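Local coordinates for protein serine protease inhibitor 4, isoform B (Drosophila melanogaster, PDB 4P0F) that probably inhibits serine and cysteine endopeptidases as a serpin, whose reactive-centre loop inserts into the central sheet on cleavage, at residues N54-A57 with T58-Q62; E284-K288 with L289-R293. All coordinates share one frame; numbering follows the deposited sequence.

Contact 1. Residues N54-A57 with T58-Q62; sequences NETA and TQLDQ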
ATOM      1  N   ASN A  54     -14.113  -0.042  22.563  1.00 19.98           N
ATOM      2  CA  ASN A  54     -14.281   1.323  23.060  1.00 21.38           C
ATOM      3  C   ASN A  54     -13.694   2.378  22.120  1.00 20.85           C
ATOM      4  O   ASN A  54     -13.833   2.261  20.905  1.00 20.38           O
ATOM      5  CB  ASN A  54     -13.654   1.432  24.449  1.00 20.32           C
ATOM      6  CG  ASN A  54     -14.143   0.341  25.394  1.00 35.41           C
ATOM      7  OD1 ASN A  54     -15.329   0.018  25.419  1.00 32.42           O
ATOM      8  ND2 ASN A  54     -13.227  -0.241  26.160  1.00 38.95           N
ATOM      9  N   GLU A  55     -13.035   3.404  22.661  1.00 21.10           N
ATOM     10  CA  GLU A  55     -12.539   4.507  21.812  1.00 20.29           C
ATOM     11  C   GLU A  55     -11.432   4.075  20.852  1.00 16.74           C
ATOM     12  O   GLU A  55     -11.284   4.644  19.756  1.00 19.83           O
ATOM     13  CB  GLU A  55     -12.040   5.675  22.674  1.00 25.97           C
ATOM     14  CG  GLU A  55     -11.660   6.890  21.833  1.00 26.86           C
ATOM     15  CD  GLU A  55     -11.058   8.033  22.624  1.00 32.52           C
ATOM     16  OE1 GLU A  55     -11.141   8.033  23.871  1.00 30.77           O
ATOM     17  OE2 GLU A  55     -10.487   8.940  21.974  1.00 29.16           O
ATOM     18  N   THR A  56     -10.649   3.072  21.234  1.00 16.43           N
ATOM     19  CA  THR A  56      -9.635   2.550  20.335  1.00 16.43           C
ATOM     20  C   THR A  56     -10.298   2.038  19.059  1.00 15.35           C
ATOM     21  O   THR A  56      -9.858   2.354  17.947  1.00 16.77           O
ATOM     22  CB  THR A  56      -8.815   1.425  21.020  1.00 14.45           C
ATOM     23  OG1 THR A  56      -8.174   1.953  22.188  1.00 18.30           O
ATOM     24  CG2 THR A  56      -7.756   0.861  20.081  1.00 18.15           C
ATOM     25  N   ALA A  57     -11.361   1.257  19.209  1.00 16.86           N
ATOM     26  CA  ALA A  57     -12.067   0.720  18.052  1.00 16.97           C
ATOM     27  C   ALA A  57     -12.704   1.840  17.235  1.00 18.70           C
ATOM     28  O   ALA A  57     -12.684   1.810  16.009  1.00 17.39           O
ATOM     29  CB  ALA A  57     -13.125  -0.267  18.484  1.00 21.61           C
ATOM     30  N   THR A  58     -13.297   2.812  17.914  1.00 15.52           N
ATOM     31  CA  THR A  58     -13.950   3.898  17.202  1.00 16.83           C
ATOM     32  C   THR A  58     -12.941   4.707  16.383  1.00 16.54           C
ATOM     33  O   THR A  58     -13.226   5.068  15.235  1.00 17.34           O
ATOM     34  CB  THR A  58     -14.695   4.822  18.165  1.00 16.88           C
ATOM     35  OG1 THR A  58     -15.641   4.054  18.931  1.00 21.58           O
ATOM     36  CG2 THR A  58     -15.440   5.892  17.416  1.00 18.00           C
ATOM     37  N   GLN A  59     -11.786   5.013  16.972  1.00 15.47           N
ATOM     38  CA  GLN A  59     -10.735   5.734  16.251  1.00 18.14           C
ATOM     39  C   GLN A  59     -10.331   4.977  14.984  1.00 14.72           C
ATOM     40  O   GLN A  59     -10.210   5.574  13.911  1.00 16.52           O
ATOM     41  CB  GLN A  59      -9.503   5.950  17.131  1.00 20.15           C
ATOM     42  CG  GLN A  59      -9.619   7.088  18.125  1.00 23.94           C
ATOM     43  CD  GLN A  59      -8.296   7.403  18.810  1.00 23.03           C
ATOM     44  OE1 GLN A  59      -7.274   6.751  18.556  1.00 15.97           O
ATOM     45  NE2 GLN A  59      -8.308   8.404  19.678  1.00 27.20           N
ATOM     46  N   LEU A  60     -10.128   3.667  15.110  1.00 13.00           N
ATOM     47  CA  LEU A  60      -9.744   2.853  13.959  1.00 13.79           C
ATOM     48  C   LEU A  60     -10.835   2.863  12.879  1.00 15.53           C
ATOM     49  O   LEU A  60     -10.538   3.077  11.706  1.00 15.56           O
ATOM     50  CB  LEU A  60      -9.422   1.424  14.398  1.00 15.84           C
ATOM     51  CG  LEU A  60      -8.026   1.310  15.007  1.00 14.16           C
ATOM     52  CD1 LEU A  60      -7.921   0.049  15.865  1.00 14.68           C
ATOM     53  CD2 LEU A  60      -6.958   1.316  13.935  1.00 17.85           C
ATOM     54  N   ASP A  61     -12.092   2.664  13.267  1.00 15.61           N
ATOM     55  CA  ASP A  61     -13.200   2.721  12.312  1.00 17.03           C
ATOM     56  C   ASP A  61     -13.206   4.025  11.524  1.00 18.89           C
ATOM     57  O   ASP A  61     -13.297   4.030  10.302  1.00 18.16           O
ATOM     58  CB  ASP A  61     -14.558   2.584  13.012  1.00 20.06           C
ATOM     59  CG  ASP A  61     -14.819   1.191  13.538  1.00 22.32           C
ATOM     60  OD1 ASP A  61     -14.118   0.256  13.121  1.00 22.47           O
ATOM     61  OD2 ASP A  61     -15.751   1.037  14.364  1.00 21.36           O
ATOM     62  N   GLN A  62     -13.127   5.142  12.235  1.00 13.64           N
ATOM     63  CA  GLN A  62     -13.320   6.430  11.607  1.00 15.16           C
ATOM     64  C   GLN A  62     -12.052   6.923  10.919  1.00 23.58           C
ATOM     65  O   GLN A  62     -12.134   7.604   9.909  1.00 21.82           O
ATOM     66  CB  GLN A  62     -13.819   7.442  12.638  1.00 19.12           C
ATOM     67  CG  GLN A  62     -15.089   6.952  13.302  1.00 21.50           C
ATOM     68  CD  GLN A  62     -15.603   7.896  14.354  1.00 25.13           C
ATOM     69  OE1 GLN A  62     -14.908   8.814  14.774  1.00 26.85           O
ATOM     70  NE2 GLN A  62     -16.832   7.678  14.779  1.00 22.13           N
TER
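E55 and Q59, one turn apart on the helix 54-64, bring their polar ends together: NE2 of Q59 gives a weak hydrogen bond to OE2 of E55 at 3.2 Å, bent to 127° at the hydrogen. The two chains cross obliquely, and carboxylate and amide planes stand 80° apart, so the ends do not lie flat together. E55 gets there with CG anti to the backbone N and an extended chain; Q59 instead turns CG anti to its own carbonyl carbon (chi1 -79°), which lays its CB and CG beside the backbone oxygen of E55, with Q59 CG 3.4 Å from E55 O. The stronger partner of the amide lies on its other end, where OE1 accepts the backbone N-H of R293. Without the amide, as with an alanine here, that N-H would probably lose its acceptor, and the E55 carboxylate would keep only its long, weak ion pair with R293 among the contacts described. On the inner face CG2 of T56 meets CD1 of L60 at 4.3 Å, while OG1 of T56 is hydrogen-bonded to E300. OG1 of T58 lies 3.2 Å from O of N54, an oxygen that also accepts the T58 N-H. D61 lies with its carboxylate carbon CG 3.3 Å from O of A57, and its charge is met by R49 of the helix 38-49 in a salt bridge. Below the side chains run the i to i+4 backbone bonds, nearly straight from D61 N to A57 O (2.9 Å). This is the first part of an amphipathic surface helix of the serpin fold, with T56, A57 and L60 turned into the protein and the E55-Q59 pair along its border.

Contact 2. Residues E284-K288 with L289-R293; sequences EVFQK and LGMSR
M291 meets the F286 ring obliquely, its bend at the last torsion (chi3 -81°) bringing both SD and CE near CD2 and CE2 of the ring. CE lies 3.6 Å from CD2 of F286, and SD sits 4.8 Å from the ring centroid in a Met-aromatic contact, 52° off the ring normal. Around this pair F286 reaches I41 and A45 of the helix 38-49, and M291 touches L60 and L64 of the helix 54-64. V285 and L289 lie side by side and point the same way, CG1 of V285 3.9 Å from CD1 of L289. Q287 leans its CB and CG against OG of S292, and two waters join the same residues: one links Q287 NE2 to the S292 carbonyl oxygen, the other Q287 O to S292 OG. On the helix itself K288 stretches back to E284, where NZ forms a salt bridge with OE2 at 2.8 Å, met on the anti side of the carboxylate. The backbone ends in a Schellman motif: M291 N bonds to F286 O at 2.8 Å, and G290 N to Q287 O at 3.0 Å, the latter donor standing well above the carbonyl plane. G290, with positive phi, is the C-prime residue that turns the chain. With L289 N on V285 O, the cap thus gives backbone donors to the carbonyls of V285, F286 and Q287 as the chain reverses, while thioether, ring and aliphatic branches supply the apolar contacts and charge and water remain with the more open residues.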
ATOM      1  N   GLU A 284       3.485   7.441  13.467  1.00 16.53           N
ATOM      2  CA  GLU A 284       3.315   8.878  13.357  1.00 20.81           C
ATOM      3  C   GLU A 284       2.183   9.226  12.383  1.00 18.45           C
ATOM      4  O   GLU A 284       1.368  10.107  12.673  1.00 21.73           O
ATOM      5  CB  GLU A 284       4.629   9.530  12.928  1.00 24.37           C
ATOM      6  CG  GLU A 284       4.608  11.052  12.929  1.00 45.94           C
ATOM      7  CD  GLU A 284       5.900  11.647  12.396  1.00 55.40           C
ATOM      8  OE1 GLU A 284       6.948  10.978  12.496  1.00 40.13           O
ATOM      9  OE2 GLU A 284       5.868  12.774  11.866  1.00 58.02           O
ATOM     10  N   VAL A 285       2.121   8.533  11.249  1.00 19.05           N
ATOM     11  CA  VAL A 285       1.051   8.756  10.273  1.00 17.58           C
ATOM     12  C   VAL A 285      -0.309   8.468  10.923  1.00 18.70           C
ATOM     13  O   VAL A 285      -1.241   9.270  10.805  1.00 17.53           O
ATOM     14  CB  VAL A 285       1.234   7.883   9.009  1.00 17.60           C
ATOM     15  CG1 VAL A 285      -0.049   7.807   8.188  1.00 19.06           C
ATOM     16  CG2 VAL A 285       2.368   8.427   8.160  1.00 19.34           C
ATOM     17  N   PHE A 286      -0.417   7.345  11.626  1.00 17.07           N
ATOM     18  CA  PHE A 286      -1.688   6.995  12.270  1.00 15.74           C
ATOM     19  C   PHE A 286      -2.080   8.009  13.329  1.00 19.39           C
ATOM     20  O   PHE A 286      -3.253   8.357  13.451  1.00 19.17           O
ATOM     21  CB  PHE A 286      -1.625   5.604  12.886  1.00 14.29           C
ATOM     22  CG  PHE A 286      -1.982   4.508  11.932  1.00 15.26           C
ATOM     23  CD1 PHE A 286      -1.215   4.271  10.808  1.00 21.18           C
ATOM     24  CD2 PHE A 286      -3.073   3.702  12.166  1.00 18.18           C
ATOM     25  CE1 PHE A 286      -1.546   3.257   9.937  1.00 17.86           C
ATOM     26  CE2 PHE A 286      -3.408   2.697  11.299  1.00 17.53           C
ATOM     27  CZ  PHE A 286      -2.635   2.472  10.176  1.00 16.39           C
ATOM     28  N   GLN A 287      -1.107   8.489  14.098  1.00 15.75           N
ATOM     29  CA  GLN A 287      -1.384   9.523  15.080  1.00 18.75           C
ATOM     30  C   GLN A 287      -1.904  10.800  14.422  1.00 20.73           C
ATOM     31  O   GLN A 287      -2.864  11.418  14.899  1.00 21.60           O
ATOM     32  CB  GLN A 287      -0.128   9.815  15.891  1.00 22.56           C
ATOM     33  CG  GLN A 287       0.232   8.674  16.835  1.00 25.23           C
ATOM     34  CD  GLN A 287       1.617   8.814  17.419  1.00 39.50           C
ATOM     35  OE1 GLN A 287       2.476   9.494  16.855  1.00 31.88           O
ATOM     36  NE2 GLN A 287       1.841   8.182  18.560  1.00 38.69           N
ATOM     37  N   LYS A 288      -1.276  11.192  13.321  1.00 19.66           N
ATOM     38  CA  LYS A 288      -1.685  12.401  12.617  1.00 22.17           C
ATOM     39  C   LYS A 288      -3.046  12.249  11.943  1.00 27.66           C
ATOM     40  O   LYS A 288      -3.687  13.248  11.611  1.00 29.05           O
ATOM     41  CB  LYS A 288      -0.642  12.794  11.579  1.00 21.51           C
ATOM     42  CG  LYS A 288       0.632  13.344  12.182  1.00 27.61           C
ATOM     43  CD  LYS A 288       1.676  13.540  11.100  1.00 39.49           C
ATOM     44  CE  LYS A 288       2.965  14.140  11.638  1.00 51.40           C
ATOM     45  NZ  LYS A 288       3.961  14.292  10.535  1.00 62.98           N
ATOM     46  N   LEU A 289      -3.480  11.009  11.740  1.00 21.53           N
ATOM     47  CA  LEU A 289      -4.804  10.738  11.185  1.00 17.56           C
ATOM     48  C   LEU A 289      -5.821  10.424  12.289  1.00 20.02           C
ATOM     49  O   LEU A 289      -6.908   9.925  12.015  1.00 21.70           O
ATOM     50  CB  LEU A 289      -4.735   9.593  10.179  1.00 18.99           C
ATOM     51  CG  LEU A 289      -3.915   9.914   8.922  1.00 18.00           C
ATOM     52  CD1 LEU A 289      -3.814   8.715   8.007  1.00 20.93           C
ATOM     53  CD2 LEU A 289      -4.509  11.082   8.174  1.00 20.10           C
ATOM     54  N   GLY A 290      -5.467  10.743  13.531  1.00 19.78           N
ATOM     55  CA  GLY A 290      -6.402  10.674  14.641  1.00 20.98           C
ATOM     56  C   GLY A 290      -6.560   9.311  15.274  1.00 23.04           C
ATOM     57  O   GLY A 290      -7.547   9.068  15.967  1.00 20.09           O
ATOM     58  N   MET A 291      -5.585   8.432  15.054  1.00 19.17           N
ATOM     59  CA  MET A 291      -5.630   7.078  15.603  1.00 14.42           C
ATOM     60  C   MET A 291      -4.506   6.840  16.623  1.00 18.82           C
ATOM     61  O   MET A 291      -3.809   5.827  16.566  1.00 21.73           O
ATOM     62  CB  MET A 291      -5.569   6.054  14.474  1.00 14.53           C
ATOM     63  CG  MET A 291      -6.783   6.132  13.555  1.00 15.29           C
ATOM     64  SD  MET A 291      -6.730   5.017  12.136  1.00 17.95           S
ATOM     65  CE  MET A 291      -5.678   5.927  10.994  1.00 21.55           C
ATOM     66  N   SER A 292      -4.372   7.763  17.575  1.00 17.96           N
ATOM     67  CA  SER A 292      -3.296   7.713  18.574  1.00 17.97           C
ATOM     68  C   SER A 292      -3.514   6.716  19.697  1.00 20.29           C
ATOM     69  O   SER A 292      -2.544   6.229  20.283  1.00 16.59           O
ATOM     70  CB  SER A 292      -3.093   9.092  19.204  1.00 23.86           C
ATOM     71  OG  SER A 292      -2.517   9.978  18.266  1.00 35.61           O
ATOM     72  N   ARG A 293      -4.766   6.431  20.039  1.00 18.08           N
ATOM     73  CA  ARG A 293      -5.032   5.680  21.267  1.00 17.64           C
ATOM     74  C   ARG A 293      -4.436   4.261  21.256  1.00 16.71           C
ATOM     75  O   ARG A 293      -3.988   3.757  22.299  1.00 16.75           O
ATOM     76  CB  ARG A 293      -6.541   5.621  21.527  1.00 19.83           C
ATOM     77  CG  ARG A 293      -6.924   5.211  22.938  1.00 22.66           C
ATOM     78  CD  ARG A 293      -8.391   5.521  23.204  1.00 20.39           C
ATOM     79  NE  ARG A 293      -8.854   5.042  24.499  1.00 21.67           N
ATOM     80  CZ  ARG A 293      -8.830   5.754  25.624  1.00 22.43           C
ATOM     81  NH1 ARG A 293      -8.350   6.991  25.633  1.00 28.31           N
ATOM     82  NH2 ARG A 293      -9.288   5.219  26.749  1.00 25.96           N
TER
HETATM   83  O   HOH W   1      -0.170   7.478  20.836  1.00 26.18           O
HETATM   84  O   HOH W   2      -4.097  11.741  17.335  1.00 40.81           O

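Both contacts are local and partly buried, with centres about 11 Å apart, but contact 1 lies along a running helix whereas contact 2 closes one and leads into a loop. In contact 1 T56, A57, L60 and D61 are buried while N54, E55 and Q62 are exposed; in contact 2 V285, F286 and M291 are buried, and Q287, K288 and G290 exposed. The two meet at a polar junction through R293 and at an apolar one through M291. Bonding in contact 1 is mostly regular helical repeats edged by polar side chains; contact 2 relies on capping bonds, a buried sulfur-aromatic pair and bridging waters. Its V285 also packs on the helix 6-28.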